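Local coordinates for protein cortical-lytic enzyme (PDB 4S3J) that acts as an N-acetylglucosaminidase that degrades the cortex peptidoglycan of germinating Bacillus spores, cleaving material that is already partly broken down, at residues P314-G326 / Q400-F414. Numbering follows the deposited sequence.
Sequences PPQKIMMGQNLYG and QGIGGISYWKIGLPF
Neighbouring parallel strands of a TIM barrel, here that of a family 18 glycosyl hydrolase, meet where Met-319 to Asn-323 pair in register with Gly-404 to Trp-408. The ladder runs from Gly-404 N on Ile-318 O and Met-320 N on Gly-404 O (3.0 Å), through Ser-406 N to Met-320 O and Gln-322 N to Ser-406 O, to Trp-408 N on Gln-322 O and Leu-324 N on Trp-408 O. The barrel's inner side carries Met-319, whose bent chain lays SD against Gly-404 CA at 3.4 Å. Ser-406 and Trp-408 share this face; the indole, whose residue is joined to Lys-409 by a cis peptide, lies about 8 Å from the side chain of Glu-220, the probable proton donor. On the outer face, covered by helix 387-400, Met-320 and Ile-405 run side by side, CE to CD1 3.9 Å. At the last rung, Leu-324 fills the angle between two aromatic rings: CD2 is 3.6 Å from Tyr-407 CD1 and 3.8 Å from Phe-414 CD2. With CG set between its backbone N and carbonyl carbon (chi1 55°), Tyr-325 brings CE1 to within 3.7 Å of Trp-408 CD1; the two rings meet rim to rim, their planes at 89°, while Tyr-325 OH is hydrogen-bonded to Asp-285 OD1. One water bridges the two segments, hydrogen-bonded to Leu-324 O (2.6 Å) and Leu-412 O.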
ATOM      1  N   PRO A 314       7.746  15.875 -10.443  1.00 28.16           N
ATOM      2  CA  PRO A 314       8.695  15.820  -9.316  1.00 28.05           C
ATOM      3  C   PRO A 314       8.505  14.582  -8.433  1.00 32.42           C
ATOM      4  O   PRO A 314       7.372  14.215  -8.127  1.00 25.69           O
ATOM      5  CB  PRO A 314       8.394  17.093  -8.521  1.00 32.88           C
ATOM      6  CG  PRO A 314       7.657  17.988  -9.453  1.00 33.23           C
ATOM      7  CD  PRO A 314       6.923  17.097 -10.423  1.00 31.95           C
ATOM      8  N   PRO A 315       9.605  13.942  -8.014  1.00 28.65           N
ATOM      9  CA  PRO A 315       9.476  12.696  -7.253  1.00 27.15           C
ATOM     10  C   PRO A 315       8.692  12.813  -5.947  1.00 24.88           C
ATOM     11  O   PRO A 315       8.002  11.859  -5.578  1.00 24.30           O
ATOM     12  CB  PRO A 315      10.932  12.314  -6.943  1.00 30.09           C
ATOM     13  CG  PRO A 315      11.750  13.037  -7.924  1.00 38.09           C
ATOM     14  CD  PRO A 315      11.015  14.289  -8.271  1.00 32.92           C
ATOM     15  N   GLN A 316       8.780  13.962  -5.276  1.00 26.57           N
ATOM     16  CA  GLN A 316       8.108  14.152  -3.985  1.00 25.14           C
ATOM     17  C   GLN A 316       6.586  14.099  -4.105  1.00 26.73           C
ATOM     18  O   GLN A 316       5.887  13.888  -3.110  1.00 24.93           O
ATOM     19  CB  GLN A 316       8.502  15.490  -3.355  1.00 28.23           C
ATOM     20  CG  GLN A 316       8.214  16.703  -4.215  1.00 41.81           C
ATOM     21  CD  GLN A 316       9.383  17.105  -5.097  1.00 58.17           C
ATOM     22  OE1 GLN A 316      10.058  16.261  -5.689  1.00 62.39           O
ATOM     23  NE2 GLN A 316       9.618  18.404  -5.198  1.00 67.33           N
ATOM     24  N   LYS A 317       6.063  14.326  -5.305  1.00 22.85           N
ATOM     25  CA  LYS A 317       4.625  14.290  -5.509  1.00 19.70           C
ATOM     26  C   LYS A 317       4.077  12.870  -5.668  1.00 22.14           C
ATOM     27  O   LYS A 317       2.868  12.679  -5.717  1.00 24.22           O
ATOM     28  CB  LYS A 317       4.230  15.105  -6.736  1.00 24.15           C
ATOM     29  CG  LYS A 317       4.461  16.571  -6.573  1.00 24.82           C
ATOM     30  CD  LYS A 317       3.689  17.369  -7.622  1.00 24.35           C
ATOM     31  CE  LYS A 317       3.899  18.879  -7.436  1.00 24.39           C
ATOM     32  NZ  LYS A 317       3.045  19.710  -8.331  1.00 25.25           N
ATOM     33  N   ILE A 318       4.965  11.888  -5.770  1.00 23.01           N
ATOM     34  CA  ILE A 318       4.535  10.523  -6.086  1.00 20.21           C
ATOM     35  C   ILE A 318       4.266   9.680  -4.834  1.00 17.08           C
ATOM     36  O   ILE A 318       5.162   9.486  -3.994  1.00 19.33           O
ATOM     37  CB  ILE A 318       5.578   9.801  -6.971  1.00 22.26           C
ATOM     38  CG1 ILE A 318       5.747  10.542  -8.294  1.00 23.70           C
ATOM     39  CG2 ILE A 318       5.146   8.343  -7.222  1.00 20.97           C
ATOM     40  CD1 ILE A 318       6.952  10.117  -9.118  1.00 24.76           C
ATOM     41  N   MET A 319       3.030   9.190  -4.729  1.00 17.00           N
ATOM     42  CA  MET A 319       2.654   8.202  -3.723  1.00 18.85           C
ATOM     43  C   MET A 319       2.479   6.868  -4.419  1.00 18.96           C
ATOM     44  O   MET A 319       1.635   6.729  -5.301  1.00 19.55           O
ATOM     45  CB  MET A 319       1.369   8.591  -2.988  1.00 18.64           C
ATOM     46  CG  MET A 319       1.361   9.990  -2.376  1.00 18.35           C
ATOM     47  SD  MET A 319       2.523  10.138  -0.992  1.00 25.40           S
ATOM     48  CE  MET A 319       2.975  11.876  -1.123  1.00 42.40           C
ATOM     49  N   MET A 320       3.302   5.901  -4.032  1.00 16.44           N
ATOM     50  CA  MET A 320       3.255   4.551  -4.592  1.00 17.56           C
ATOM     51  C   MET A 320       2.088   3.759  -4.018  1.00 16.82           C
ATOM     52  O   MET A 320       2.018   3.530  -2.806  1.00 15.74           O
ATOM     53  CB  MET A 320       4.575   3.816  -4.298  1.00 17.31           C
ATOM     54  CG  MET A 320       4.640   2.383  -4.844  1.00 14.75           C
ATOM     55  SD  MET A 320       6.115   1.513  -4.256  1.00 18.66           S
ATOM     56  CE  MET A 320       5.656   1.197  -2.558  1.00 17.53           C
ATOM     57  N   GLY A 321       1.178   3.325  -4.882  1.00 17.19           N
ATOM     58  CA  GLY A 321       0.089   2.461  -4.455  1.00 13.60           C
ATOM     59  C   GLY A 321       0.601   1.105  -4.021  1.00 17.52           C
ATOM     60  O   GLY A 321       1.496   0.544  -4.649  1.00 15.73           O
ATOM     61  N   GLN A 322       0.069   0.604  -2.905  1.00 15.44           N
ATOM     62  CA  GLN A 322       0.457  -0.700  -2.386  1.00 17.33           C
ATOM     63  C   GLN A 322      -0.752  -1.487  -1.910  1.00 14.59           C
ATOM     64  O   GLN A 322      -1.465  -1.048  -1.020  1.00 13.87           O
ATOM     65  CB  GLN A 322       1.444  -0.533  -1.238  1.00 13.33           C
ATOM     66  CG  GLN A 322       1.912  -1.851  -0.638  1.00 13.37           C
ATOM     67  CD  GLN A 322       2.686  -2.705  -1.639  1.00 16.77           C
ATOM     68  OE1 GLN A 322       3.602  -2.222  -2.312  1.00 16.29           O
ATOM     69  NE2 GLN A 322       2.311  -3.980  -1.746  1.00 16.53           N
ATOM     70  N   ASN A 323      -0.936  -2.674  -2.473  1.00 12.55           N
ATOM     71  CA  ASN A 323      -1.972  -3.596  -2.034  1.00 12.65           C
ATOM     72  C   ASN A 323      -1.600  -4.226  -0.703  1.00 13.97           C
ATOM     73  O   ASN A 323      -0.425  -4.561  -0.478  1.00 14.10           O
ATOM     74  CB  ASN A 323      -2.174  -4.698  -3.081  1.00 14.72           C
ATOM     75  CG  ASN A 323      -0.882  -5.421  -3.402  1.00 15.34           C
ATOM     76  OD1 ASN A 323       0.051  -4.826  -3.976  1.00 15.02           O
ATOM     77  ND2 ASN A 323      -0.780  -6.685  -2.986  1.00 13.49           N
ATOM     78  N   LEU A 324      -2.591  -4.403   0.164  1.00 12.91           N
ATOM     79  CA  LEU A 324      -2.391  -5.211   1.368  1.00 10.67           C
ATOM     80  C   LEU A 324      -2.966  -6.624   1.175  1.00 12.58           C
ATOM     81  O   LEU A 324      -2.665  -7.540   1.964  1.00 15.04           O
ATOM     82  CB  LEU A 324      -3.024  -4.517   2.580  1.00 13.41           C
ATOM     83  CG  LEU A 324      -2.308  -3.234   3.041  1.00 14.90           C
ATOM     84  CD1 LEU A 324      -3.133  -2.549   4.134  1.00 20.74           C
ATOM     85  CD2 LEU A 324      -0.936  -3.565   3.541  1.00 17.30           C
ATOM     86  N   TYR A 325      -3.753  -6.804   0.118  1.00 12.85           N
ATOM     87  CA  TYR A 325      -4.394  -8.083  -0.171  1.00 11.69           C
ATOM     88  C   TYR A 325      -3.549  -8.971  -1.076  1.00 12.18           C
ATOM     89  O   TYR A 325      -2.717  -8.487  -1.850  1.00 13.41           O
ATOM     90  CB  TYR A 325      -5.761  -7.849  -0.843  1.00 13.77           C
ATOM     91  CG  TYR A 325      -5.642  -6.987  -2.089  1.00 13.18           C
ATOM     92  CD1 TYR A 325      -5.689  -5.591  -2.008  1.00 14.43           C
ATOM     93  CD2 TYR A 325      -5.458  -7.558  -3.352  1.00 12.92           C
ATOM     94  CE1 TYR A 325      -5.546  -4.804  -3.135  1.00 13.07           C
ATOM     95  CE2 TYR A 325      -5.327  -6.760  -4.492  1.00 13.86           C
ATOM     96  CZ  TYR A 325      -5.372  -5.393  -4.369  1.00 14.91           C
ATOM     97  OH  TYR A 325      -5.217  -4.615  -5.476  1.00 20.33           O
ATOM     98  N   GLY A 326      -3.787 -10.282  -0.972  1.00 13.46           N
ATOM     99  CA  GLY A 326      -3.360 -11.237  -1.972  1.00 13.57           C
ATOM    100  C   GLY A 326      -4.612 -11.878  -2.557  1.00 13.30           C
ATOM    101  O   GLY A 326      -5.736 -11.466  -2.225  1.00 12.88           O
ATOM    102  N   GLN A 400      14.285   5.431  -5.078  1.00 21.71           N
ATOM    103  CA  GLN A 400      13.656   6.303  -6.075  1.00 20.28           C
ATOM    104  C   GLN A 400      13.361   7.698  -5.535  1.00 23.11           C
ATOM    105  O   GLN A 400      13.097   8.622  -6.311  1.00 24.96           O
ATOM    106  CB  GLN A 400      12.368   5.658  -6.594  1.00 21.76           C
ATOM    107  CG  GLN A 400      12.604   4.378  -7.359  1.00 25.75           C
ATOM    108  CD  GLN A 400      13.353   4.616  -8.655  1.00 33.48           C
ATOM    109  OE1 GLN A 400      13.137   5.621  -9.331  1.00 33.84           O
ATOM    110  NE2 GLN A 400      14.249   3.703  -8.998  1.00 30.14           N
ATOM    111  N   GLY A 401      13.416   7.865  -4.217  1.00 23.15           N
ATOM    112  CA  GLY A 401      13.224   9.168  -3.609  1.00 22.88           C
ATOM    113  C   GLY A 401      11.812   9.735  -3.723  1.00 28.19           C
ATOM    114  O   GLY A 401      11.635  10.945  -3.798  1.00 26.22           O
ATOM    115  N   ILE A 402      10.795   8.882  -3.731  1.00 26.49           N
ATOM    116  CA  ILE A 402       9.430   9.375  -3.914  1.00 27.28           C
ATOM    117  C   ILE A 402       8.792   9.796  -2.579  1.00 24.88           C
ATOM    118  O   ILE A 402       9.364   9.601  -1.514  1.00 31.17           O
ATOM    119  CB  ILE A 402       8.565   8.343  -4.609  1.00 25.98           C
ATOM    120  CG1 ILE A 402       8.547   7.055  -3.804  1.00 18.89           C
ATOM    121  CG2 ILE A 402       9.094   8.051  -6.021  1.00 28.15           C
ATOM    122  CD1 ILE A 402       7.383   6.164  -4.198  1.00 22.30           C
ATOM    123  N   GLY A 403       7.625  10.424  -2.649  1.00 23.89           N
ATOM    124  CA  GLY A 403       7.035  11.040  -1.478  1.00 20.10           C
ATOM    125  C   GLY A 403       6.447  10.111  -0.440  1.00 23.38           C
ATOM    126  O   GLY A 403       6.498  10.397   0.759  1.00 22.21           O
ATOM    127  N   GLY A 404       5.852   9.010  -0.876  1.00 23.26           N
ATOM    128  CA  GLY A 404       5.125   8.202   0.069  1.00 20.39           C
ATOM    129  C   GLY A 404       4.508   6.952  -0.502  1.00 13.50           C
ATOM    130  O   GLY A 404       4.861   6.499  -1.589  1.00 17.73           O
ATOM    131  N   ILE A 405       3.600   6.381   0.283  1.00 14.83           N
ATOM    132  CA  ILE A 405       2.977   5.103  -0.017  1.00 14.35           C
ATOM    133  C   ILE A 405       1.482   5.201   0.317  1.00 16.72           C
ATOM    134  O   ILE A 405       1.091   5.835   1.296  1.00 17.17           O
ATOM    135  CB  ILE A 405       3.679   3.954   0.777  1.00 16.71           C
ATOM    136  CG1 ILE A 405       3.101   2.583   0.428  1.00 17.90           C
ATOM    137  CG2 ILE A 405       3.589   4.193   2.262  1.00 17.13           C
ATOM    138  CD1 ILE A 405       3.961   1.452   0.948  1.00 15.37           C
ATOM    139  N   SER A 406       0.647   4.581  -0.515  1.00 16.12           N
ATOM    140  CA  SER A 406      -0.791   4.602  -0.347  1.00 14.49           C
ATOM    141  C   SER A 406      -1.341   3.185  -0.321  1.00 13.19           C
ATOM    142  O   SER A 406      -1.232   2.459  -1.298  1.00 14.71           O
ATOM    143  CB  SER A 406      -1.432   5.416  -1.484  1.00 16.00           C
ATOM    144  OG  SER A 406      -2.840   5.442  -1.385  1.00 18.49           O
ATOM    145  N   TYR A 407      -1.945   2.813   0.799  1.00 13.28           N
ATOM    146  CA  TYR A 407      -2.380   1.434   1.020  1.00 13.80           C
ATOM    147  C   TYR A 407      -3.848   1.183   0.678  1.00 15.52           C
ATOM    148  O   TYR A 407      -4.731   1.879   1.178  1.00 16.01           O
ATOM    149  CB  TYR A 407      -2.160   1.075   2.466  1.00 13.83           C
ATOM    150  CG  TYR A 407      -0.723   0.917   2.896  1.00 13.69           C
ATOM    151  CD1 TYR A 407      -0.000  -0.243   2.577  1.00 14.16           C
ATOM    152  CD2 TYR A 407      -0.090   1.882   3.654  1.00 13.44           C
ATOM    153  CE1 TYR A 407       1.316  -0.410   3.007  1.00 13.45           C
ATOM    154  CE2 TYR A 407       1.237   1.719   4.096  1.00 13.02           C
ATOM    155  CZ  TYR A 407       1.932   0.574   3.765  1.00 14.30           C
ATOM    156  OH  TYR A 407       3.235   0.355   4.200  1.00 15.67           O
ATOM    157  N   TRP A 408      -4.101   0.149  -0.128  1.00 14.23           N
ATOM    158  CA  TRP A 408      -5.447  -0.373  -0.379  1.00 14.44           C
ATOM    159  C   TRP A 408      -5.510  -1.789   0.215  1.00 14.43           C
ATOM    160  O   TRP A 408      -4.882  -2.704  -0.338  1.00 15.35           O
ATOM    161  CB  TRP A 408      -5.774  -0.433  -1.871  1.00 16.61           C
ATOM    162  CG  TRP A 408      -7.229  -0.771  -2.107  1.00 15.01           C
ATOM    163  CD1 TRP A 408      -7.792  -2.010  -2.130  1.00 13.99           C
ATOM    164  CD2 TRP A 408      -8.295   0.153  -2.312  1.00 14.83           C
ATOM    165  NE1 TRP A 408      -9.149  -1.917  -2.354  1.00 16.74           N
ATOM    166  CE2 TRP A 408      -9.479  -0.596  -2.458  1.00 16.14           C
ATOM    167  CE3 TRP A 408      -8.369   1.546  -2.378  1.00 14.25           C
ATOM    168  CZ2 TRP A 408     -10.720  -0.006  -2.677  1.00 15.27           C
ATOM    169  CZ3 TRP A 408      -9.606   2.128  -2.593  1.00 16.09           C
ATOM    170  CH2 TRP A 408     -10.760   1.353  -2.735  1.00 17.41           C
ATOM    171  N   LYS A 409      -6.235  -2.025   1.306  1.00 15.33           N
ATOM    172  CA  LYS A 409      -7.090  -1.086   2.031  1.00 14.31           C
ATOM    173  C   LYS A 409      -7.175  -1.565   3.476  1.00 16.60           C
ATOM    174  O   LYS A 409      -6.771  -2.690   3.788  1.00 16.08           O
ATOM    175  CB  LYS A 409      -8.505  -1.007   1.421  1.00 16.15           C
ATOM    176  CG  LYS A 409      -9.231  -2.361   1.375  1.00 16.96           C
ATOM    177  CD  LYS A 409     -10.706  -2.200   0.942  1.00 17.64           C
ATOM    178  CE  LYS A 409     -11.372  -3.547   0.753  1.00 26.27           C
ATOM    179  NZ  LYS A 409     -12.843  -3.427   0.485  1.00 27.77           N
ATOM    180  N   ILE A 410      -7.718  -0.723   4.344  1.00 14.25           N
ATOM    181  CA  ILE A 410      -7.963  -1.065   5.741  1.00 15.54           C
ATOM    182  C   ILE A 410      -8.921  -2.254   5.816  1.00 15.97           C
ATOM    183  O   ILE A 410      -9.860  -2.357   5.039  1.00 15.44           O
ATOM    184  CB  ILE A 410      -8.519   0.174   6.490  1.00 16.31           C
ATOM    185  CG1 ILE A 410      -7.445   1.258   6.564  1.00 15.63           C
ATOM    186  CG2 ILE A 410      -9.025  -0.197   7.904  1.00 15.70           C
ATOM    187  CD1 ILE A 410      -7.965   2.617   6.992  1.00 17.01           C
ATOM    188  N   GLY A 411      -8.650  -3.183   6.738  1.00 14.22           N
ATOM    189  CA  GLY A 411      -9.505  -4.338   6.948  1.00 15.67           C
ATOM    190  C   GLY A 411      -8.888  -5.652   6.510  1.00 17.22           C
ATOM    191  O   GLY A 411      -9.593  -6.672   6.399  1.00 19.50           O
ATOM    192  N   LEU A 412      -7.581  -5.607   6.258  1.00 14.73           N
ATOM    193  CA  LEU A 412      -6.793  -6.758   5.810  1.00 12.92           C
ATOM    194  C   LEU A 412      -5.579  -6.932   6.724  1.00 11.98           C
ATOM    195  O   LEU A 412      -4.514  -6.343   6.468  1.00 13.74           O
ATOM    196  CB  LEU A 412      -6.351  -6.533   4.366  1.00 12.31           C
ATOM    197  CG  LEU A 412      -7.487  -6.557   3.332  1.00 15.64           C
ATOM    198  CD1 LEU A 412      -7.114  -5.745   2.101  1.00 18.47           C
ATOM    199  CD2 LEU A 412      -7.776  -8.005   2.932  1.00 16.62           C
ATOM    200  N   PRO A 413      -5.746  -7.663   7.836  1.00 12.47           N
ATOM    201  CA  PRO A 413      -4.711  -7.767   8.872  1.00 13.68           C
ATOM    202  C   PRO A 413      -3.331  -8.126   8.313  1.00 13.44           C
ATOM    203  O   PRO A 413      -3.185  -9.070   7.519  1.00 12.42           O
ATOM    204  CB  PRO A 413      -5.226  -8.871   9.783  1.00 15.71           C
ATOM    205  CG  PRO A 413      -6.721  -8.812   9.643  1.00 17.66           C
ATOM    206  CD  PRO A 413      -6.987  -8.344   8.229  1.00 12.85           C
ATOM    207  N   PHE A 414      -2.331  -7.372   8.780  1.00 13.17           N
ATOM    208  CA  PHE A 414      -0.953  -7.461   8.322  1.00 10.58           C
ATOM    209  C   PHE A 414      -0.112  -6.614   9.287  1.00 12.96           C
ATOM    210  O   PHE A 414       0.394  -5.538   8.942  1.00 13.37           O
ATOM    211  CB  PHE A 414      -0.863  -6.984   6.863  1.00 12.54           C
ATOM    212  CG  PHE A 414       0.488  -7.149   6.204  1.00 13.10           C
ATOM    213  CD1 PHE A 414       1.585  -7.704   6.858  1.00 15.12           C
ATOM    214  CD2 PHE A 414       0.645  -6.731   4.894  1.00 13.38           C
ATOM    215  CE1 PHE A 414       2.820  -7.813   6.192  1.00 11.35           C
ATOM    216  CE2 PHE A 414       1.856  -6.837   4.234  1.00 12.45           C
ATOM    217  CZ  PHE A 414       2.947  -7.380   4.878  1.00 10.69           C
TER
HETATM  218  O   HOH W   1      -3.119  -7.989   4.522  1.00 13.05           O